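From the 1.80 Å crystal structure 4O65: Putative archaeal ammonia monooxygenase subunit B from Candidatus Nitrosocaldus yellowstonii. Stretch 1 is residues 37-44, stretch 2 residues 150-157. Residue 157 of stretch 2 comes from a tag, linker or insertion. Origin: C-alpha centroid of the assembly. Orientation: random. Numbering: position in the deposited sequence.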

ATOM      1  N   ASN A  37     -13.932  19.247   5.730  1.00 21.77           N
ATOM      2  CA  ASN A  37     -12.850  19.431   6.738  1.00 23.44           C
ATOM      3  C   ASN A  37     -12.052  18.149   6.772  1.00 21.93           C
ATOM      4  O   ASN A  37     -12.531  17.101   6.315  1.00 22.62           O
ATOM      5  CB  ASN A  37     -13.355  19.753   8.194  1.00 26.23           C
ATOM      6  CG  ASN A  37     -14.057  18.590   8.881  1.00 29.25           C
ATOM      7  OD1 ASN A  37     -13.424  17.622   9.432  1.00 30.65           O
ATOM      8  ND2 ASN A  37     -15.376  18.646   8.889  1.00 32.63           N
ATOM      9  N   SER A  38     -10.835  18.228   7.297  1.00 23.33           N
ATOM     10  CA  SER A  38      -9.987  17.006   7.401  1.00 22.66           C
ATOM     11  C   SER A  38      -9.607  16.642   8.875  1.00 25.92           C
ATOM     12  O   SER A  38      -8.487  16.187   9.147  1.00 30.10           O
ATOM     13  CB  SER A  38      -8.723  17.228   6.561  1.00 24.11           C
ATOM     14  OG  SER A  38      -8.070  18.417   7.000  1.00 29.29           O
ATOM     15  N   ASP A  39     -10.540  16.834   9.794  1.00 28.47           N
ATOM     16  CA  ASP A  39     -10.345  16.600  11.247  1.00 29.65           C
ATOM     17  C   ASP A  39     -10.100  15.091  11.381  1.00 27.02           C
ATOM     18  O   ASP A  39     -10.546  14.305  10.559  1.00 26.29           O
ATOM     19  CB  ASP A  39     -11.705  16.822  11.956  1.00 33.11           C
ATOM     20  CG  ASP A  39     -12.080  18.290  12.106  1.00 40.39           C
ATOM     21  OD1 ASP A  39     -11.319  19.247  11.747  1.00 45.99           O
ATOM     22  OD2 ASP A  39     -13.179  18.488  12.607  1.00 45.25           O
ATOM     23  N   LEU A  40      -9.475  14.648  12.454  1.00 25.65           N
ATOM     24  CA  LEU A  40      -9.316  13.182  12.651  1.00 25.68           C
ATOM     25  C   LEU A  40     -10.625  12.396  12.554  1.00 26.36           C
ATOM     26  O   LEU A  40     -10.679  11.277  12.001  1.00 25.25           O
ATOM     27  CB  LEU A  40      -8.655  12.932  14.034  1.00 24.58           C
ATOM     28  CG  LEU A  40      -7.175  13.389  14.148  1.00 27.32           C
ATOM     29  CD1 LEU A  40      -6.760  13.201  15.626  1.00 26.03           C
ATOM     30  CD2 LEU A  40      -6.216  12.670  13.154  1.00 28.74           C
ATOM     31  N   GLU A  41     -11.718  12.961  13.092  1.00 26.62           N
ATOM     32  CA  GLU A  41     -13.021  12.294  13.028  1.00 27.29           C
ATOM     33  C   GLU A  41     -13.527  12.112  11.607  1.00 27.07           C
ATOM     34  O   GLU A  41     -14.115  11.077  11.264  1.00 26.58           O
ATOM     35  CB  GLU A  41     -14.067  13.130  13.784  1.00 33.12           C
ATOM     36  CG  GLU A  41     -14.878  12.350  14.791  1.00 40.68           C
ATOM     37  CD  GLU A  41     -15.548  13.305  15.776  1.00 42.74           C
ATOM     38  OE1 GLU A  41     -16.128  14.317  15.331  1.00 47.21           O
ATOM     39  OE2 GLU A  41     -15.490  13.044  16.979  1.00 49.07           O
ATOM     40  N   THR A  42     -13.278  13.113  10.776  1.00 23.91           N
ATOM     41  CA  THR A  42     -13.722  13.031   9.394  1.00 23.44           C
ATOM     42  C   THR A  42     -12.826  12.050   8.591  1.00 21.60           C
ATOM     43  O   THR A  42     -13.291  11.362   7.685  1.00 23.10           O
ATOM     44  CB  THR A  42     -13.687  14.422   8.798  1.00 25.79           C
ATOM     45  OG1 THR A  42     -14.426  15.311   9.714  1.00 26.52           O
ATOM     46  CG2 THR A  42     -14.343  14.406   7.477  1.00 27.08           C
ATOM     47  N   LEU A  43     -11.561  12.011   8.929  1.00 20.39           N
ATOM     48  CA  LEU A  43     -10.654  11.015   8.290  1.00 20.97           C
ATOM     49  C   LEU A  43     -11.148   9.582   8.611  1.00 22.93           C
ATOM     50  O   LEU A  43     -11.023   8.657   7.765  1.00 21.98           O
ATOM     51  CB  LEU A  43      -9.215  11.300   8.751  1.00 20.61           C
ATOM     52  CG  LEU A  43      -8.558  12.603   8.298  1.00 21.63           C
ATOM     53  CD1 LEU A  43      -7.176  12.785   8.965  1.00 22.75           C
ATOM     54  CD2 LEU A  43      -8.434  12.780   6.769  1.00 22.40           C
ATOM     55  N   LYS A  44     -11.686   9.356   9.804  1.00 24.19           N
ATOM     56  CA  LYS A  44     -12.350   8.060  10.092  1.00 25.99           C
ATOM     57  C   LYS A  44     -13.600   7.757   9.265  1.00 25.72           C
ATOM     58  O   LYS A  44     -13.851   6.612   8.926  1.00 25.11           O
ATOM     59  CB  LYS A  44     -12.667   7.929  11.597  1.00 31.08           C
ATOM     60  CG  LYS A  44     -11.397   7.945  12.435  1.00 35.26           C
ATOM     61  CD  LYS A  44     -11.735   7.821  13.903  1.00 42.40           C
ATOM     62  CE  LYS A  44     -10.526   7.282  14.673  1.00 48.98           C
ATOM     63  NZ  LYS A  44     -10.671   7.522  16.149  1.00 52.84           N
ATOM     64  N   GLY A 150      -2.497  17.871  -2.980  1.00 25.54           N
ATOM     65  CA  GLY A 150      -3.453  18.181  -1.911  1.00 25.59           C
ATOM     66  C   GLY A 150      -2.843  18.396  -0.552  1.00 25.56           C
ATOM     67  O   GLY A 150      -1.622  18.243  -0.353  1.00 25.98           O
ATOM     68  N   GLU A 151      -3.690  18.757   0.406  1.00 24.37           N
ATOM     69  CA  GLU A 151      -3.139  19.159   1.704  1.00 26.81           C
ATOM     70  C   GLU A 151      -2.584  17.958   2.449  1.00 24.64           C
ATOM     71  O   GLU A 151      -3.071  16.798   2.306  1.00 23.35           O
ATOM     72  CB  GLU A 151      -4.158  19.945   2.525  1.00 30.36           C
ATOM     73  CG  GLU A 151      -5.294  19.105   3.014  1.00 30.40           C
ATOM     74  CD  GLU A 151      -6.395  19.948   3.659  1.00 38.97           C
ATOM     75  OE1 GLU A 151      -6.388  21.195   3.544  1.00 38.99           O
ATOM     76  OE2 GLU A 151      -7.272  19.340   4.280  1.00 38.29           O
ATOM     77  N   PRO A 152      -1.538  18.193   3.251  1.00 24.47           N
ATOM     78  CA  PRO A 152      -0.969  17.120   4.064  1.00 24.67           C
ATOM     79  C   PRO A 152      -2.010  16.547   5.010  1.00 23.60           C
ATOM     80  O   PRO A 152      -2.816  17.296   5.557  1.00 24.23           O
ATOM     81  CB  PRO A 152       0.147  17.843   4.873  1.00 26.39           C
ATOM     82  CG  PRO A 152       0.510  18.971   3.988  1.00 29.86           C
ATOM     83  CD  PRO A 152      -0.784  19.465   3.377  1.00 27.27           C
ATOM     84  N   THR A 153      -2.000  15.245   5.234  1.00 20.79           N
ATOM     85  CA  THR A 153      -2.935  14.609   6.156  1.00 21.13           C
ATOM     86  C   THR A 153      -2.273  14.634   7.553  1.00 23.06           C
ATOM     87  O   THR A 153      -1.139  14.133   7.750  1.00 23.42           O
ATOM     88  CB  THR A 153      -3.258  13.166   5.744  1.00 20.74           C
ATOM     89  OG1 THR A 153      -3.681  13.193   4.378  1.00 20.30           O
ATOM     90  CG2 THR A 153      -4.366  12.538   6.615  1.00 21.33           C
ATOM     91  N   GLU A 154      -3.011  15.152   8.513  1.00 24.34           N
ATOM     92  CA  GLU A 154      -2.524  15.225   9.897  1.00 29.61           C
ATOM     93  C   GLU A 154      -2.499  13.855  10.568  1.00 30.03           C
ATOM     94  O   GLU A 154      -3.215  12.890  10.181  1.00 29.44           O
ATOM     95  CB  GLU A 154      -3.430  16.182  10.694  1.00 34.35           C
ATOM     96  CG  GLU A 154      -4.797  15.536  10.978  1.00 41.16           C
ATOM     97  CD  GLU A 154      -5.859  16.484  11.538  1.00 51.89           C
ATOM     98  OE1 GLU A 154      -6.460  16.150  12.577  1.00 57.30           O
ATOM     99  OE2 GLU A 154      -6.115  17.559  10.951  1.00 59.41           O
ATOM    100  N   LYS A 155      -1.597  13.696  11.522  1.00 27.31           N
ATOM    101  CA  LYS A 155      -1.569  12.458  12.308  1.00 28.88           C
ATOM    102  C   LYS A 155      -1.852  12.852  13.763  1.00 26.17           C
ATOM    103  O   LYS A 155      -1.582  13.983  14.121  1.00 26.39           O
ATOM    104  CB  LYS A 155      -0.177  11.808  12.244  1.00 32.65           C
ATOM    105  CG  LYS A 155       0.183  11.288  10.838  1.00 40.73           C
ATOM    106  CD  LYS A 155       1.605  10.726  10.759  1.00 42.86           C
ATOM    107  CE  LYS A 155       1.835   9.965   9.451  1.00 45.35           C
ATOM    108  NZ  LYS A 155       1.505  10.781   8.256  1.00 42.07           N
ATOM    109  N   PRO A 156      -2.368  11.937  14.579  1.00 28.12           N
ATOM    110  CA  PRO A 156      -2.611  12.297  15.966  1.00 26.75           C
ATOM    111  C   PRO A 156      -1.278  12.527  16.666  1.00 26.30           C
ATOM    112  O   PRO A 156      -0.258  11.941  16.282  1.00 24.73           O
ATOM    113  CB  PRO A 156      -3.311  11.077  16.562  1.00 29.93           C
ATOM    114  CG  PRO A 156      -3.633  10.185  15.432  1.00 33.19           C
ATOM    115  CD  PRO A 156      -2.776  10.557  14.265  1.00 30.67           C
ATOM    116  N   SER A 157      -1.283  13.405  17.654  1.00 22.95           N
ATOM    117  CA  SER A 157      -0.088  13.672  18.439  1.00 22.83           C
ATOM    118  C   SER A 157       0.495  12.411  19.073  1.00 23.28           C
ATOM    119  O   SER A 157      -0.254  11.547  19.496  1.00 24.10           O
ATOM    120  CB  SER A 157      -0.434  14.666  19.563  1.00 23.74           C
ATOM    121  OG  SER A 157       0.782  15.053  20.196  1.00 25.59           O
TER
HETATM  122  O   HOH W   1      -5.578  16.231   8.108  1.00 29.65           O
HETATM  123  O   HOH W   2      -8.856  16.189  14.669  1.00 29.77           O

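The most unusual feature of this contact is how much of its polar bonding runs through water. One direct hydrogen bond is clear between the two stretches, and two waters each bridge them.

The direct bond runs from Ser-38 OG to Glu-151 OE2, at 3.0 Å, with the serine as donor. The CA-to-CB bonds of both residues point toward the opposite stretch. Ser-38 is in the p rotamer. Glu-151 has chi1 near p and chi2 near t, so its carboxylate reaches the short serine side chain. A small hydroxyl suits this place because it can donate to a carboxylate.

Water 1 joins the backbones. Water 1 accepts from Glu-154 N at 2.8 Å and donates to Ser-38 O at 3.1 Å. Water 2 lies by the start of the helix. Water 2 accepts from Leu-40 N at 2.8 Å and donates to Glu-154 OE1 at 3.2 Å. The glutamate carboxylate is thus tied through water to an amide in the first turn of the helix. Asp-39 holds the N-cap position, but its side chain makes no capping bond.

Glu-154 has the largest covered area in the contact. Its CA-to-CB bond points toward stretch 1, and Glu-154 OE1 comes within 3.3 Å of Leu-40 CG. Glu-154 OE2 lies 3.3 Å from Ser-38 O. Both of these oxygens are acceptors, so that approach is not a hydrogen bond.

Leucines supply the apolar part. Leu-40 leaves the backbone sideways, but the end of its side chain comes nearer to stretch 2. Leu-40 CD1 lies 4.2 Å from Pro-156 CB, a loose apolar contact between two exposed residues. Leu-43 sits one turn further along the helix, and its CA-to-CB bond points toward stretch 2. Leu-43 CD1 packs 3.7 Å from Thr-153 CG2. Both residues are buried in the whole structure. The threonine suits this place because its methyl meets the leucine while its OG1 is hydrogen-bonded elsewhere in the structure.

Stretch 1 also braces itself. Asn-37 OD1 accepts from Asp-39 N at 3.0 Å and from Thr-42 OG1 at 2.5 Å, linking the loop to the helix. Leu-43 N donates to Asp-39 O at 3.0 Å. Stretch 2 has no regular helix or strand. In all, 325 Å² is buried between the stretches, counting both sides. Ser-157, from an expression tag, makes no contact with stretch 1.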